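Local coordinates for Alpha/beta hydrolase fold protein (Chitinophaga pinensis, PDB 4PW0), which probably acts as a hydrolase of the alpha/beta hydrolase fold, on a substrate that has not been assigned, at residues A[185-188]-A[189-193]; A[232-235]-A[236-239]; A[160-163]-A[164-168]. All coordinates share one frame; numbering follows the deposited sequence. Where two conformers were deposited one is given.

Interaction 1: residues A[185-188]-A[189-193]; sequences YERT and TDRDQ
Arg187 curls round the turn that it opens and meets Thr189 and Asp190 with its side chain. The chain leaves CB with CG anti to the backbone N (chi1 178°) and bends at the next bond. CB and CG border on Arg191, which runs past the opposite way, but only one of its two conformers is given and its contacts are doubtful. Arg187 CD then passes 3.9 Å from Thr189 O. Further out, Arg187 NE comes 3.0 Å from Thr189 O. It also makes a weak bond to Asp190 O. At the tip, NH2 gives the stronger bond to this carbonyl, with Arg187 NH2 and Asp190 O 2.9 Å apart. The oxygen lies near the guanidinium plane, but the donor stands above the carbonyl plane by 38°. Arg187 NH2 also forms a salt bridge with Asp190 OD2 at 3.4 Å. NH1 bonds to His11 O and Ala14 O, and Asp190 OD2 accepts from Thr16 N. Next along the chain, the exposed Thr188 and Thr189 share a hydrogen bond, OG1 to OG1 2.8 Å. The buried guanidinium is thus met by carbonyl oxygens and one carboxylate. This chemistry ties the surface loop to the N-terminal segment, and the carboxylate would partly offset the arginine charge.

Interaction 2: residues A[232-235]-A[236-239]; sequences SNDE and MMDT
Asp234 and Thr239 hold the loop between strand 226-231 and helix 240-248 with hydrogen bonds from both side chain and backbone. The side-chain bonds come first. Asp234 OD1 accepts from Met237 N at 3.0 Å, and that donor sits well above the carboxylate plane. A weak bond from Met236 N reaches the same oxygen. With chi1 at 178° the carboxylate swings away from its own backbone N, and OD1 comes up to these two N-H groups. Thr239 OG1 receives Asp234 N at 2.9 Å in a nearly straight bond (166°), and itself bonds to Gly231 O. Among backbone bonds, Asp238 N donates to Asp234 O at 2.8 Å. A water accepts from Thr239 N at 2.9 Å and donates to Asn233 OD1, linking the two arms. Packing involves two selenomethionines. The Met237 side chain lies alongside the carboxylate, where Met237 CG is 3.4 Å from Asp234 OD2, and both methionines reach Ser110 and His262. Glu235, in the conformer given, turns to helix 146-154, where OE2 forms a salt bridge with Arg152. Asp234 OD2 is hydrogen-bonded to His262 ND1 and accepts from Gln230 NE2. The geometry is consistent with a Ser110-His262-Asp234 catalytic triad. The chemistry implies a division of labour: the loop backbone grips OD1, which is likely to limit rotation of the carboxylate and, with Gln230, keep OD2 turned to the histidine.

Interaction 3: residues A[160-163]-A[164-168]; sequences ERFL and FIFFE
With CG anti to the backbone N (chi1 -174°), Phe162 swings its ring toward the C-terminal end of its helix; in Phe166 and Phe167, CG is instead anti to the carbonyl carbon, and the three rings meet as an aromatic cluster. The helix, 158-166, comes in the chain between strand 127-133 and strand 226-231, consistent with the cap insertion of an alpha/beta hydrolase. Phe162 uses two parts of its ring. Phe162 CD1 lies 3.6 Å from CD2 of Phe166, with the ring planes at 57°. Phe162 CE2 lies 3.6 Å from CE1 of Phe167, and here the planes differ by 39°. Both pairs are oblique. Ile165 CG2 sits over the centre of the Phe166 ring, 3.6 Å above its plane. Phe166 also makes edge-to-face pairs with His44 and Tyr266, so the cluster extends toward the probable active site. Leu181 of helix 171-184 touches Phe162. A serine in place of Phe162 would probably open a gap beside Phe166 and Phe167 and leave Phe167 in particular freer to turn. Along the backbone run the regular helical bonds, among them Phe166 N to Phe162 O at 3.0 Å. Phe167 leaves helical geometry, yet its side chain still packs back on the last turn. Leu163 CD2 lies 3.9 Å from Phe167 CD1, and Phe167 N bonds to Leu163 O at 2.9 Å.

In the fold
Along the chain the order is interaction 3, interaction 1, interaction 2. Interactions 3 and 1 fall in the segment inserted between strands 127-133 and 226-231; helix 171-184 separates them. Interaction 2 follows strand 226-231 of the central sheet. Interactions 2 and 3 are neighbours, with centres about 12 Å apart. They touch where Met236 CE packs on Ile165 CG2 at 3.8 Å and where Asn233 pairs with Glu168. Interaction 1 stands apart and touches neither. Its nearest atoms are about 9 Å from those of interaction 3, and its centre is about 29 Å from that of interaction 2. The inserted helix therefore packs against the loop carrying the probable triad acid, while interaction 1 fastens a surface loop.

Interaction 1: residues A[185-188]-A[189-193]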
loop_
_atom_site.group_PDB
_atom_site.type_symbol
_atom_site.label_atom_id
_atom_site.label_comp_id
_atom_site.label_asym_id
_atom_site.label_seq_id
_atom_site.Cartn_x
_atom_site.Cartn_y
_atom_site.Cartn_z
ATOM N N TYR A 185 20.331 -17.668 -5.834
ATOM C CA TYR A 185 21.307 -18.525 -6.550
ATOM C C TYR A 185 21.871 -17.877 -7.822
ATOM O O TYR A 185 22.886 -18.370 -8.396
ATOM C CB TYR A 185 20.693 -19.873 -6.839
ATOM C CG TYR A 185 21.572 -21.111 -7.172
ATOM C CD1 TYR A 185 22.487 -21.612 -6.259
ATOM C CD2 TYR A 185 21.366 -21.836 -8.343
ATOM C CE1 TYR A 185 23.220 -22.783 -6.528
ATOM C CE2 TYR A 185 22.084 -22.995 -8.616
ATOM C CZ TYR A 185 23.026 -23.443 -7.736
ATOM O OH TYR A 185 23.751 -24.627 -7.990
ATOM N N GLU A 186 21.198 -16.862 -8.293
ATOM C CA GLU A 186 21.488 -16.265 -9.577
ATOM C C GLU A 186 22.878 -15.661 -9.654
ATOM O O GLU A 186 23.491 -15.738 -10.745
ATOM C CB GLU A 186 20.454 -15.215 -9.976
ATOM C CG GLU A 186 20.569 -14.852 -11.464
ATOM C CD GLU A 186 20.334 -13.439 -11.804
ATOM O OE1 GLU A 186 20.385 -12.580 -10.927
ATOM O OE2 GLU A 186 20.104 -13.175 -12.982
ATOM N N ARG A 187 23.384 -15.112 -8.540
ATOM C CA ARG A 187 24.733 -14.554 -8.521
ATOM C C ARG A 187 25.662 -15.717 -8.491
ATOM O O ARG A 187 25.836 -16.392 -7.444
ATOM C CB ARG A 187 24.943 -13.622 -7.303
ATOM C CG ARG A 187 26.313 -13.003 -7.122
ATOM C CD ARG A 187 26.488 -11.659 -7.790
ATOM N NE ARG A 187 27.872 -11.199 -7.700
ATOM C CZ ARG A 187 28.269 -10.014 -8.155
ATOM N NH1 ARG A 187 27.421 -9.185 -8.733
ATOM N NH2 ARG A 187 29.525 -9.669 -8.006
ATOM N N THR A 188 26.354 -15.911 -9.619
ATOM C CA THR A 188 27.260 -17.066 -9.744
ATOM C C THR A 188 28.723 -16.746 -9.466
ATOM O O THR A 188 29.514 -17.579 -9.036
ATOM C CB THR A 188 27.205 -17.637 -11.155
ATOM O OG1 THR A 188 27.592 -16.638 -12.113
ATOM C CG2 THR A 188 25.817 -18.120 -11.467
ATOM N N THR A 189 29.084 -15.501 -9.719
ATOM C CA THR A 189 30.455 -15.110 -9.814
ATOM C C THR A 189 30.797 -13.943 -8.875
ATOM O O THR A 189 29.967 -12.997 -8.774
ATOM C CB THR A 189 30.688 -14.752 -11.280
ATOM O OG1 THR A 189 30.286 -15.887 -12.090
ATOM C CG2 THR A 189 32.113 -14.412 -11.522
ATOM N N ASP A 190 31.964 -13.933 -8.248
ATOM C CA ASP A 190 32.411 -12.782 -7.420
ATOM C C ASP A 190 31.385 -12.532 -6.317
ATOM O O ASP A 190 30.889 -11.431 -6.134
ATOM C CB ASP A 190 32.580 -11.538 -8.322
ATOM C CG ASP A 190 33.187 -10.291 -7.644
ATOM O OD1 ASP A 190 33.949 -10.436 -6.672
ATOM O OD2 ASP A 190 32.925 -9.127 -8.185
ATOM N N ARG A 191 31.060 -13.608 -5.616
ATOM C CA ARG A 191 30.091 -13.562 -4.510
ATOM C C ARG A 191 30.752 -12.984 -3.275
ATOM O O ARG A 191 31.974 -12.978 -3.149
ATOM C CB ARG A 191 29.484 -14.969 -4.275
ATOM C CG ARG A 191 28.317 -15.352 -5.222
ATOM C CD ARG A 191 27.512 -16.626 -4.836
ATOM N NE ARG A 191 26.366 -16.427 -3.891
ATOM C CZ ARG A 191 25.049 -16.376 -4.191
ATOM N NH1 ARG A 191 24.573 -16.608 -5.392
ATOM N NH2 ARG A 191 24.136 -16.171 -3.207
ATOM N N ASP A 192 29.893 -12.439 -2.375
ATOM C CA ASP A 192 30.373 -11.909 -1.113
ATOM C C ASP A 192 30.732 -13.067 -0.168
ATOM O O ASP A 192 30.357 -14.238 -0.422
ATOM C CB ASP A 192 29.270 -11.028 -0.533
ATOM C CG ASP A 192 29.741 -10.028 0.470
ATOM O OD1 ASP A 192 30.923 -10.052 0.893
ATOM O OD2 ASP A 192 28.860 -9.161 0.795
ATOM N N GLN A 193 31.519 -12.764 0.846
ATOM C CA GLN A 193 31.706 -13.639 1.983
ATOM C C GLN A 193 30.428 -13.652 2.829
ATOM O O GLN A 193 29.607 -12.782 2.714
ATOM C CB GLN A 193 32.861 -13.151 2.849
ATOM C CG GLN A 193 34.241 -13.285 2.232
ATOM C CD GLN A 193 35.351 -12.802 3.166
ATOM O OE1 GLN A 193 35.106 -12.249 4.254
ATOM N NE2 GLN A 193 36.574 -13.019 2.749
#

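Interaction 2: residues A[232-235]-A[236-239]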
loop_
_atom_site.group_PDB
_atom_site.type_symbol
_atom_site.label_atom_id
_atom_site.label_comp_id
_atom_site.label_asym_id
_atom_site.label_seq_id
_atom_site.Cartn_x
_atom_site.Cartn_y
_atom_site.Cartn_z
ATOM N N SER A 232 1.586 -9.496 6.388
ATOM C CA SER A 232 0.487 -9.662 7.313
ATOM C C SER A 232 0.911 -10.132 8.694
ATOM O O SER A 232 0.228 -9.817 9.683
ATOM C CB SER A 232 -0.538 -10.630 6.720
ATOM O OG SER A 232 0.038 -11.894 6.375
ATOM N N ASN A 233 2.007 -10.880 8.822
ATOM C CA ASN A 233 2.451 -11.384 10.123
ATOM C C ASN A 233 3.961 -11.538 10.221
ATOM O O ASN A 233 4.513 -12.620 10.067
ATOM C CB ASN A 233 1.760 -12.690 10.463
ATOM C CG ASN A 233 2.143 -13.192 11.807
ATOM O OD1 ASN A 233 2.552 -12.454 12.722
ATOM N ND2 ASN A 233 2.033 -14.531 11.928
ATOM N N ASP A 234 4.631 -10.423 10.510
ATOM C CA ASP A 234 6.068 -10.403 10.754
ATOM C C ASP A 234 6.254 -10.715 12.259
ATOM O O ASP A 234 5.981 -9.891 13.121
ATOM C CB ASP A 234 6.678 -9.054 10.384
ATOM C CG ASP A 234 8.147 -8.968 10.649
ATOM O OD1 ASP A 234 8.677 -9.737 11.459
ATOM O OD2 ASP A 234 8.806 -8.066 10.027
ATOM N N GLU A 235 6.655 -11.958 12.545
ATOM C CA GLU A 235 6.890 -12.423 13.921
ATOM C C GLU A 235 8.011 -11.679 14.652
ATOM O O GLU A 235 7.991 -11.521 15.885
ATOM C CB GLU A 235 7.225 -13.942 13.922
ATOM C CG GLU A 235 7.430 -14.519 15.318
ATOM C CD GLU A 235 7.533 -16.042 15.449
ATOM O OE1 GLU A 235 7.829 -16.778 14.476
ATOM O OE2 GLU A 235 7.316 -16.504 16.610
HETATM N N MSE A 236 9.042 -11.278 13.903
HETATM C CA MSE A 236 10.200 -10.624 14.481
HETATM C C MSE A 236 9.883 -9.208 14.947
HETATM O O MSE A 236 10.360 -8.774 15.993
HETATM C CB MSE A 236 11.308 -10.611 13.405
HETATM C CG MSE A 236 12.593 -9.959 13.888
HETATM SE SE MSE A 236 13.910 -9.803 12.454
HETATM C CE MSE A 236 14.137 -11.689 12.088
HETATM N N MSE A 237 9.130 -8.474 14.109
HETATM C CA MSE A 237 8.954 -7.040 14.285
HETATM C C MSE A 237 7.552 -6.643 14.733
HETATM O O MSE A 237 7.393 -5.493 15.165
HETATM C CB MSE A 237 9.212 -6.335 12.961
HETATM C CG MSE A 237 10.614 -6.525 12.401
HETATM SE SE MSE A 237 11.945 -5.608 13.511
HETATM C CE MSE A 237 13.503 -6.038 12.446
ATOM N N ASP A 238 6.581 -7.554 14.581
ATOM C CA ASP A 238 5.111 -7.365 14.796
ATOM C C ASP A 238 4.583 -6.452 13.663
ATOM O O ASP A 238 4.926 -5.268 13.604
ATOM C CB ASP A 238 4.795 -6.808 16.201
ATOM C CG ASP A 238 3.305 -6.792 16.510
ATOM O OD1 ASP A 238 2.467 -6.876 15.592
ATOM O OD2 ASP A 238 2.976 -6.761 17.727
ATOM N N THR A 239 3.738 -6.990 12.814
ATOM C CA THR A 239 3.143 -6.211 11.759
ATOM C C THR A 239 2.525 -4.919 12.280
ATOM O O THR A 239 2.597 -3.893 11.600
ATOM C CB THR A 239 2.155 -7.066 10.999
ATOM O OG1 THR A 239 2.901 -8.075 10.304
ATOM C CG2 THR A 239 1.314 -6.260 10.008
HETATM O O HOH W 1 2.684 -9.662 13.429
#

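Interaction 3: residues A[160-163]-A[164-168]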
loop_
_atom_site.group_PDB
_atom_site.type_symbol
_atom_site.label_atom_id
_atom_site.label_comp_id
_atom_site.label_asym_id
_atom_site.label_seq_id
_atom_site.Cartn_x
_atom_site.Cartn_y
_atom_site.Cartn_z
ATOM N N GLU A 160 14.871 -24.382 6.094
ATOM C CA GLU A 160 13.873 -24.175 7.147
ATOM C C GLU A 160 14.160 -22.921 7.962
ATOM O O GLU A 160 13.148 -22.237 8.345
ATOM C CB GLU A 160 13.768 -25.385 8.087
ATOM C CG GLU A 160 12.968 -26.535 7.486
ATOM C CD GLU A 160 11.501 -26.189 7.238
ATOM O OE1 GLU A 160 10.861 -25.665 8.157
ATOM O OE2 GLU A 160 10.999 -26.449 6.171
ATOM N N ARG A 161 15.409 -22.588 8.200
ATOM C CA ARG A 161 15.741 -21.367 8.908
ATOM C C ARG A 161 15.233 -20.145 8.103
ATOM O O ARG A 161 14.635 -19.203 8.661
ATOM C CB ARG A 161 17.244 -21.270 9.179
ATOM C CG ARG A 161 17.655 -20.173 10.138
ATOM C CD ARG A 161 19.166 -20.062 10.322
ATOM N NE ARG A 161 19.761 -21.037 11.277
ATOM C CZ ARG A 161 21.055 -21.025 11.650
ATOM N NH1 ARG A 161 21.848 -20.020 11.321
ATOM N NH2 ARG A 161 21.532 -21.932 12.493
ATOM N N PHE A 162 15.501 -20.146 6.791
ATOM C CA PHE A 162 15.068 -19.073 5.896
ATOM C C PHE A 162 13.537 -18.941 5.878
ATOM O O PHE A 162 13.021 -17.816 6.011
ATOM C CB PHE A 162 15.598 -19.399 4.503
ATOM C CG PHE A 162 15.361 -18.298 3.473
ATOM C CD1 PHE A 162 16.125 -17.154 3.463
ATOM C CD2 PHE A 162 14.393 -18.433 2.536
ATOM C CE1 PHE A 162 15.925 -16.167 2.495
ATOM C CE2 PHE A 162 14.196 -17.474 1.557
ATOM C CZ PHE A 162 14.952 -16.336 1.543
ATOM N N LEU A 163 12.806 -20.051 5.764
ATOM C CA LEU A 163 11.347 -19.985 5.726
ATOM C C LEU A 163 10.813 -19.554 7.081
ATOM O O LEU A 163 9.839 -18.760 7.151
ATOM C CB LEU A 163 10.733 -21.295 5.295
ATOM C CG LEU A 163 11.085 -21.743 3.854
ATOM C CD1 LEU A 163 10.401 -23.054 3.546
ATOM C CD2 LEU A 163 10.684 -20.724 2.822
ATOM N N PHE A 164 11.446 -20.001 8.155
ATOM C CA PHE A 164 11.019 -19.619 9.519
ATOM C C PHE A 164 11.138 -18.121 9.741
ATOM O O PHE A 164 10.244 -17.494 10.340
ATOM C CB PHE A 164 11.803 -20.421 10.581
ATOM C CG PHE A 164 11.536 -19.988 12.002
ATOM C CD1 PHE A 164 10.411 -20.445 12.636
ATOM C CD2 PHE A 164 12.365 -19.155 12.668
ATOM C CE1 PHE A 164 10.133 -20.011 13.924
ATOM C CE2 PHE A 164 12.110 -18.748 13.979
ATOM C CZ PHE A 164 10.984 -19.179 14.579
ATOM N N ILE A 165 12.267 -17.545 9.347
ATOM C CA ILE A 165 12.502 -16.150 9.556
ATOM C C ILE A 165 11.680 -15.274 8.638
ATOM O O ILE A 165 11.309 -14.165 9.053
ATOM C CB ILE A 165 14.012 -15.825 9.432
ATOM C CG1 ILE A 165 14.768 -16.449 10.610
ATOM C CG2 ILE A 165 14.282 -14.339 9.322
ATOM C CD1 ILE A 165 14.539 -15.851 11.997
ATOM N N PHE A 166 11.510 -15.663 7.388
ATOM C CA PHE A 166 11.020 -14.738 6.371
ATOM C C PHE A 166 9.614 -14.966 5.845
ATOM O O PHE A 166 9.025 -14.078 5.207
ATOM C CB PHE A 166 11.984 -14.622 5.183
ATOM C CG PHE A 166 13.291 -13.966 5.528
ATOM C CD1 PHE A 166 13.369 -12.637 5.869
ATOM C CD2 PHE A 166 14.485 -14.688 5.471
ATOM C CE1 PHE A 166 14.568 -12.040 6.135
ATOM C CE2 PHE A 166 15.668 -14.105 5.765
ATOM C CZ PHE A 166 15.736 -12.757 6.099
ATOM N N PHE A 167 9.049 -16.156 6.058
ATOM C CA PHE A 167 7.800 -16.542 5.380
ATOM C C PHE A 167 6.698 -17.011 6.346
ATOM O O PHE A 167 7.006 -17.356 7.484
ATOM C CB PHE A 167 8.083 -17.565 4.241
ATOM C CG PHE A 167 8.861 -16.925 3.123
ATOM C CD1 PHE A 167 10.249 -16.821 3.185
ATOM C CD2 PHE A 167 8.182 -16.313 2.099
ATOM C CE1 PHE A 167 10.915 -16.083 2.243
ATOM C CE2 PHE A 167 8.872 -15.580 1.146
ATOM C CZ PHE A 167 10.232 -15.481 1.239
ATOM N N GLU A 168 5.470 -17.006 5.848
ATOM C CA GLU A 168 4.334 -17.534 6.576
ATOM C C GLU A 168 4.294 -19.049 6.470
ATOM O O GLU A 168 5.126 -19.666 5.790
ATOM C CB GLU A 168 3.035 -16.869 6.101
ATOM C CG GLU A 168 2.444 -15.864 7.080
ATOM C CD GLU A 168 1.819 -16.455 8.342
ATOM O OE1 GLU A 168 1.212 -15.696 9.151
ATOM O OE2 GLU A 168 1.870 -17.705 8.537
HETATM O O HOH W 2 7.533 -20.608 6.813
#